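PDB 3FMC: putative succinylglutamate desuccinylase / aspartoacylase from Shewanella amazonensis, which is probably a zinc-dependent hydrolase of the succinylglutamate desuccinylase/aspartoacylase family, likely acting on ester or amide bonds of a small substrate. Local coordinates for the interface of chains A and B and the interface of chains A and C. Coordinates in Å, arbitrary orientation; residue numbers count along the deposited sequence, not the author numbering. Chains: chain A/B/C, Putative succinylglutamate desuccinylase / aspartoacylase.

Contact 1: the interface of chains A and B. Residues chain A 13-17; chain B 297-298, 322, 324.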
ATOM      1  N   GLU A  13      18.456   7.735   5.820  1.00 18.88           N
ATOM      2  CA  GLU A  13      19.108   7.090   4.683  1.00 15.64           C
ATOM      3  C   GLU A  13      18.244   5.905   4.256  1.00 15.43           C
ATOM      4  O   GLU A  13      17.723   5.152   5.087  1.00 13.16           O
ATOM      5  CB  GLU A  13      20.492   6.585   5.105  1.00 15.87           C
ATOM      6  CG  GLU A  13      21.299   5.968   4.019  1.00 21.24           C
ATOM      7  CD  GLU A  13      22.648   5.457   4.558  1.00 24.00           C
ATOM      8  OE1 GLU A  13      22.671   4.856   5.658  1.00 18.24           O
ATOM      9  OE2 GLU A  13      23.682   5.669   3.876  1.00 21.37           O
ATOM     10  N   LEU A  14      18.209   5.684   2.953  1.00 13.87           N
ATOM     11  CA  LEU A  14      17.409   4.638   2.326  1.00 14.49           C
ATOM     12  C   LEU A  14      18.289   3.438   1.970  1.00 14.10           C
ATOM     13  O   LEU A  14      19.499   3.572   1.766  1.00 13.65           O
ATOM     14  CB  LEU A  14      16.808   5.195   1.067  1.00 14.54           C
ATOM     15  CG  LEU A  14      15.806   6.351   1.208  1.00 21.87           C
ATOM     16  CD1 LEU A  14      15.428   6.887  -0.155  1.00 21.90           C
ATOM     17  CD2 LEU A  14      14.555   5.898   1.955  1.00 16.97           C
ATOM     18  N   ALA A  15      17.640   2.293   1.901  1.00 14.15           N
ATOM     19  CA  ALA A  15      18.216   0.986   1.622  1.00 14.03           C
ATOM     20  C   ALA A  15      19.147   0.937   0.449  1.00 15.62           C
ATOM     21  O   ALA A  15      20.192   0.309   0.555  1.00 16.11           O
ATOM     22  CB  ALA A  15      17.052  -0.050   1.429  1.00 13.34           C
ATOM     23  N   ALA A  16      18.764   1.574  -0.668  1.00 14.34           N
ATOM     24  CA  ALA A  16      19.612   1.627  -1.887  1.00 13.60           C
ATOM     25  C   ALA A  16      20.830   2.568  -1.794  1.00 13.36           C
ATOM     26  O   ALA A  16      21.691   2.563  -2.673  1.00 18.27           O
ATOM     27  CB  ALA A  16      18.756   1.933  -3.130  1.00 13.79           C
ATOM     28  N   GLY A  17      20.926   3.312  -0.694  1.00 15.67           N
ATOM     29  CA  GLY A  17      22.070   4.158  -0.398  1.00 16.98           C
ATOM     30  C   GLY A  17      21.846   5.644  -0.325  1.00 19.89           C
ATOM     31  O   GLY A  17      22.674   6.371   0.221  1.00 22.64           O
TER
ATOM     32  N   LYS B 297      22.371   2.342  10.114  1.00 15.61           N
ATOM     33  CA  LYS B 297      22.704   2.698   8.749  1.00 18.29           C
ATOM     34  C   LYS B 297      21.743   1.856   7.895  1.00 16.95           C
ATOM     35  O   LYS B 297      21.295   0.782   8.333  1.00 15.96           O
ATOM     36  CB  LYS B 297      24.141   2.201   8.511  1.00 20.63           C
ATOM     37  CG  LYS B 297      24.815   2.453   7.173  1.00 28.59           C
ATOM     38  CD  LYS B 297      26.265   1.864   7.213  1.00 29.26           C
ATOM     39  CE  LYS B 297      27.039   2.032   5.860  1.00 35.40           C
ATOM     40  NZ  LYS B 297      28.241   1.113   5.754  1.00 40.04           N
ATOM     41  N   ALA B 298      21.439   2.351   6.698  1.00 14.35           N
ATOM     42  CA  ALA B 298      20.580   1.639   5.730  1.00 14.35           C
ATOM     43  C   ALA B 298      21.381   0.559   5.027  1.00 12.09           C
ATOM     44  O   ALA B 298      22.614   0.580   5.073  1.00 12.14           O
ATOM     45  CB  ALA B 298      20.056   2.596   4.679  1.00 11.81           C
ATOM     46  N   ARG B 322      26.265  -3.103   1.311  1.00 14.68           N
ATOM     47  CA  ARG B 322      26.005  -1.845   0.643  1.00 10.23           C
ATOM     48  C   ARG B 322      26.731  -1.825  -0.687  1.00 14.55           C
ATOM     49  O   ARG B 322      27.888  -1.365  -0.772  1.00 14.64           O
ATOM     50  CB  ARG B 322      26.446  -0.676   1.527  1.00 14.64           C
ATOM     51  CG  ARG B 322      25.540  -0.389   2.712  1.00 18.76           C
ATOM     52  CD  ARG B 322      24.210   0.210   2.286  1.00 23.29           C
ATOM     53  NE  ARG B 322      24.458   1.521   1.702  1.00 18.84           N
ATOM     54  CZ  ARG B 322      24.533   2.643   2.408  1.00 19.61           C
ATOM     55  NH1 ARG B 322      24.248   2.666   3.709  1.00 15.33           N
ATOM     56  NH2 ARG B 322      24.799   3.759   1.796  1.00 15.56           N
ATOM     57  N   ASP B 324      26.353   0.085  -3.161  1.00 15.44           N
ATOM     58  CA  ASP B 324      26.628   1.461  -3.549  1.00 15.65           C
ATOM     59  C   ASP B 324      27.973   1.979  -2.986  1.00 18.07           C
ATOM     60  O   ASP B 324      28.475   3.006  -3.460  1.00 15.86           O
ATOM     61  CB  ASP B 324      25.506   2.417  -3.104  1.00 16.97           C
ATOM     62  CG  ASP B 324      25.192   2.330  -1.638  1.00 14.56           C
ATOM     63  OD1 ASP B 324      24.886   1.208  -1.170  1.00 13.90           O
ATOM     64  OD2 ASP B 324      25.223   3.392  -0.955  1.00 17.08           O
TER
HETATM   65  O   HOH W   1      22.580  -0.407  -0.703  1.00 13.87           O
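The end of strand 5-13 of chain A and the loop after it, residues 14-17, meet the loop residues B:Lys297 and B:Ala298 and the stretch of chain B from B:Arg322 into the 3-10 helix 323-325. A:Glu13 carries the polar contact, its chain fully extended with CG opposite the backbone nitrogen (chi1 -177°), which brings the carboxylate out to chain B. There its two oxygens divide the work. OE1 of A:Glu13 accepts a nearly straight hydrogen bond from the backbone N of B:Ala298 at 3.0 Å, while OE2 of the same residue forms a salt bridge with NH2 of B:Arg322, also at 3.0 Å. Carboxylate and guanidinium stand almost perpendicular, 85° apart, and NH2 reaches OE2 from above the carboxylate plane rather than as half of a flat pair. The flat pairing is kept within chain B: B:Asp324 lies in the guanidinium plane and takes NE of B:Arg322 on OD1 (2.9 Å) and its NH2 on OD2 (2.8 Å), both through syn lone pairs. NH1 is tied to the carbonyl O of B:Ala298, so contacts within chain B fix the orientation of the guanidinium that faces A:Glu13. A leucine in place of B:Arg322 would probably leave A:Glu13 without its charged mate and the B:Asp324 carboxylate free to turn. The methyl CB of B:Ala298 packs against CG of A:Glu13 at 3.7 Å. Beside them, a water joins the backbone O of A:Ala15 (2.8 Å) to OD1 of B:Asp324 (2.9 Å).

Contact 2: the interface of chains A and C. Residues chain A 87, 175, 246, 347-349; chain C 83, 86-87.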
ATOM      1  N   PHE A  87      -2.013   8.715  -4.855  1.00 14.96           N
ATOM      2  CA  PHE A  87      -2.163   9.384  -3.564  1.00 13.28           C
ATOM      3  C   PHE A  87      -0.837   9.230  -2.833  1.00 14.62           C
ATOM      4  O   PHE A  87      -0.202   8.166  -2.893  1.00 13.88           O
ATOM      5  CB  PHE A  87      -3.277   8.667  -2.734  1.00 18.00           C
ATOM      6  CG  PHE A  87      -3.459   9.148  -1.273  1.00 19.23           C
ATOM      7  CD1 PHE A  87      -4.165  10.346  -0.984  1.00 22.84           C
ATOM      8  CD2 PHE A  87      -3.020   8.337  -0.154  1.00 21.93           C
ATOM      9  CE1 PHE A  87      -4.351  10.771   0.359  1.00 24.34           C
ATOM     10  CE2 PHE A  87      -3.223   8.779   1.234  1.00 21.77           C
ATOM     11  CZ  PHE A  87      -3.872   9.968   1.477  1.00 27.50           C
ATOM     12  N   PRO A 175      -7.210  17.038   5.312  1.00 11.12           N
ATOM     13  CA  PRO A 175      -7.523  16.246   4.091  1.00 13.86           C
ATOM     14  C   PRO A 175      -8.357  17.072   3.069  1.00 13.07           C
ATOM     15  O   PRO A 175      -7.767  17.748   2.202  1.00 10.55           O
ATOM     16  CB  PRO A 175      -8.232  14.991   4.656  1.00 13.40           C
ATOM     17  CG  PRO A 175      -8.817  15.428   5.948  1.00 14.97           C
ATOM     18  CD  PRO A 175      -7.935  16.566   6.495  1.00 12.25           C
ATOM     19  N   GLN A 246      -5.145  18.872   1.489  1.00 13.17           N
ATOM     20  CA  GLN A 246      -3.932  18.170   1.108  1.00 12.58           C
ATOM     21  C   GLN A 246      -3.891  17.969  -0.408  1.00 14.05           C
ATOM     22  O   GLN A 246      -4.868  18.261  -1.124  1.00 12.42           O
ATOM     23  CB  GLN A 246      -3.892  16.808   1.815  1.00 11.50           C
ATOM     24  CG  GLN A 246      -4.894  15.758   1.281  1.00 12.84           C
ATOM     25  CD  GLN A 246      -4.957  14.531   2.199  1.00 15.74           C
ATOM     26  OE1 GLN A 246      -4.208  14.459   3.186  1.00 17.95           O
ATOM     27  NE2 GLN A 246      -5.961  13.679   1.988  1.00 13.16           N
ATOM     28  N   PHE A 347     -13.354  13.292   5.073  1.00 12.34           N
ATOM     29  CA  PHE A 347     -12.612  12.186   4.466  1.00 12.11           C
ATOM     30  C   PHE A 347     -12.443  12.465   2.979  1.00 12.84           C
ATOM     31  O   PHE A 347     -13.346  12.998   2.310  1.00 11.25           O
ATOM     32  CB  PHE A 347     -13.350  10.883   4.781  1.00 13.22           C
ATOM     33  CG  PHE A 347     -12.621   9.641   4.411  1.00 11.69           C
ATOM     34  CD1 PHE A 347     -11.379   9.373   4.933  1.00 18.65           C
ATOM     35  CD2 PHE A 347     -13.248   8.659   3.655  1.00 12.28           C
ATOM     36  CE1 PHE A 347     -10.746   8.190   4.630  1.00 15.37           C
ATOM     37  CE2 PHE A 347     -12.606   7.461   3.368  1.00 11.87           C
ATOM     38  CZ  PHE A 347     -11.338   7.256   3.865  1.00 14.09           C
ATOM     39  N   ALA A 348     -11.258  12.126   2.465  1.00 13.48           N
ATOM     40  CA  ALA A 348     -10.911  12.424   1.084  1.00 10.93           C
ATOM     41  C   ALA A 348     -11.444  11.483   0.020  1.00 13.47           C
ATOM     42  O   ALA A 348     -11.269  11.754  -1.175  1.00 15.41           O
ATOM     43  CB  ALA A 348      -9.358  12.532   0.937  1.00 14.69           C
ATOM     44  N   SER A 349     -12.087  10.401   0.437  1.00 11.14           N
ATOM     45  CA  SER A 349     -12.589   9.353  -0.420  1.00 12.16           C
ATOM     46  C   SER A 349     -14.117   9.300  -0.238  1.00  9.45           C
ATOM     47  O   SER A 349     -14.649   9.825   0.753  1.00 12.95           O
ATOM     48  CB  SER A 349     -11.847   8.031  -0.073  1.00 13.97           C
ATOM     49  OG  SER A 349     -12.481   6.869  -0.550  1.00 16.56           O
TER
ATOM     50  N   LYS C  83      -8.663  -0.105   0.679  1.00 14.00           N
ATOM     51  CA  LYS C  83      -8.147   1.212   1.032  1.00 15.22           C
ATOM     52  C   LYS C  83      -6.629   1.190   1.260  1.00 13.12           C
ATOM     53  O   LYS C  83      -6.057   0.168   1.664  1.00 15.23           O
ATOM     54  CB  LYS C  83      -8.811   1.715   2.292  1.00 15.10           C
ATOM     55  CG  LYS C  83     -10.290   1.972   2.141  1.00 15.75           C
ATOM     56  CD  LYS C  83     -10.494   3.169   1.209  1.00 29.82           C
ATOM     57  CE  LYS C  83     -11.856   3.773   1.359  1.00 35.09           C
ATOM     58  NZ  LYS C  83     -12.272   4.328   0.088  1.00 22.61           N
ATOM     59  N   GLU C  86      -6.137   7.481   2.640  1.00 13.63           N
ATOM     60  CA  GLU C  86      -7.500   8.022   2.465  1.00 14.15           C
ATOM     61  C   GLU C  86      -7.884   7.982   0.981  1.00 17.96           C
ATOM     62  O   GLU C  86      -8.313   8.987   0.409  1.00 24.50           O
ATOM     63  CB  GLU C  86      -7.505   9.449   2.956  1.00 12.80           C
ATOM     64  CG  GLU C  86      -7.006   9.537   4.419  1.00 16.67           C
ATOM     65  CD  GLU C  86      -6.187  10.775   4.714  1.00 25.34           C
ATOM     66  OE1 GLU C  86      -6.452  11.797   4.052  1.00 18.42           O
ATOM     67  OE2 GLU C  86      -5.291  10.735   5.624  1.00 20.21           O
ATOM     68  N   PHE C  87      -7.642   6.846   0.360  1.00 14.56           N
ATOM     69  CA  PHE C  87      -7.837   6.632  -1.072  1.00 13.43           C
ATOM     70  C   PHE C  87      -8.176   5.156  -1.278  1.00 14.09           C
ATOM     71  O   PHE C  87      -7.751   4.269  -0.506  1.00 15.07           O
ATOM     72  CB  PHE C  87      -6.496   6.945  -1.763  1.00 16.18           C
ATOM     73  CG  PHE C  87      -6.455   6.690  -3.263  1.00 23.13           C
ATOM     74  CD1 PHE C  87      -7.095   7.571  -4.157  1.00 24.90           C
ATOM     75  CD2 PHE C  87      -5.694   5.598  -3.799  1.00 24.90           C
ATOM     76  CE1 PHE C  87      -7.044   7.327  -5.531  1.00 29.95           C
ATOM     77  CE2 PHE C  87      -5.643   5.357  -5.181  1.00 23.80           C
ATOM     78  CZ  PHE C  87      -6.315   6.214  -6.043  1.00 30.09           C
TER
HETATM   79  O   HOH W   2      -9.142  11.903   4.390  1.00 12.92           O
HETATM   80  O   HOH W   3      -3.267  12.484   4.582  1.00 18.58           O
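Loop residues C:Lys83, C:Glu86 and C:Phe87 of chain C meet the short strand 87-88 of chain A and its loops at A:Pro175, A:Gln246 and A:Phe347 to A:Ser349. C:Glu86 is the residue that enters, burying 117 Å² against chain A. Its chain bends at chi2 (144°), turning the carboxylate towards A:Gln246. NE2 of the A:Gln246 amide gives OE1 of C:Glu86 a nearly straight hydrogen bond of 2.8 Å, arriving almost along the C-O direction, with amide and carboxylate planes only 15° apart. Two waters complete the grip: one links OE1 of C:Glu86 to the backbone N of A:Ala348, the other spans its OE2 and the amide OE1 of A:Gln246. Both carboxylate oxygens are thus engaged, and the group's rotation is likely to be restricted. Apolar groups hold the stem below the carboxylate, with CB of C:Glu86 lying 3.9 Å from CE1 of A:Phe347 and 4.0 Å from CZ of A:Phe87. The edge of the A:Phe87 ring also faces NE2 of A:Gln246 in plane, helping to frame the amide. Near the two-fold, the A:Phe87 and C:Phe87 side chains run antiparallel alongside one another, with CB of A:Phe87 3.8 Å from CB of C:Phe87. At the margin, NZ of C:Lys83 donates to the hydroxyl OG of A:Ser349 at 2.6 Å. The site works as a plug-and-socket contact, repeated with the chains exchanged, that fastens two subunits of the deposited tetramer, although the structure alone does not show that this pairing forms in solution.

About 31 Å separates the centres of contact 1 and contact 2, and the two have no residue position in common. Chain A takes part in both, using strand 5-13 and the following loop for chain B but strand 87-88 and several loops for chain C, so one subunit can hold both neighbours at once. Each interface has its own two-fold symmetry, and together they could join the four copies of the deposited assembly. Both set a glutamate of one chain against a neighbouring subunit. The coordinates alone do not show that this tetramer is the form in solution.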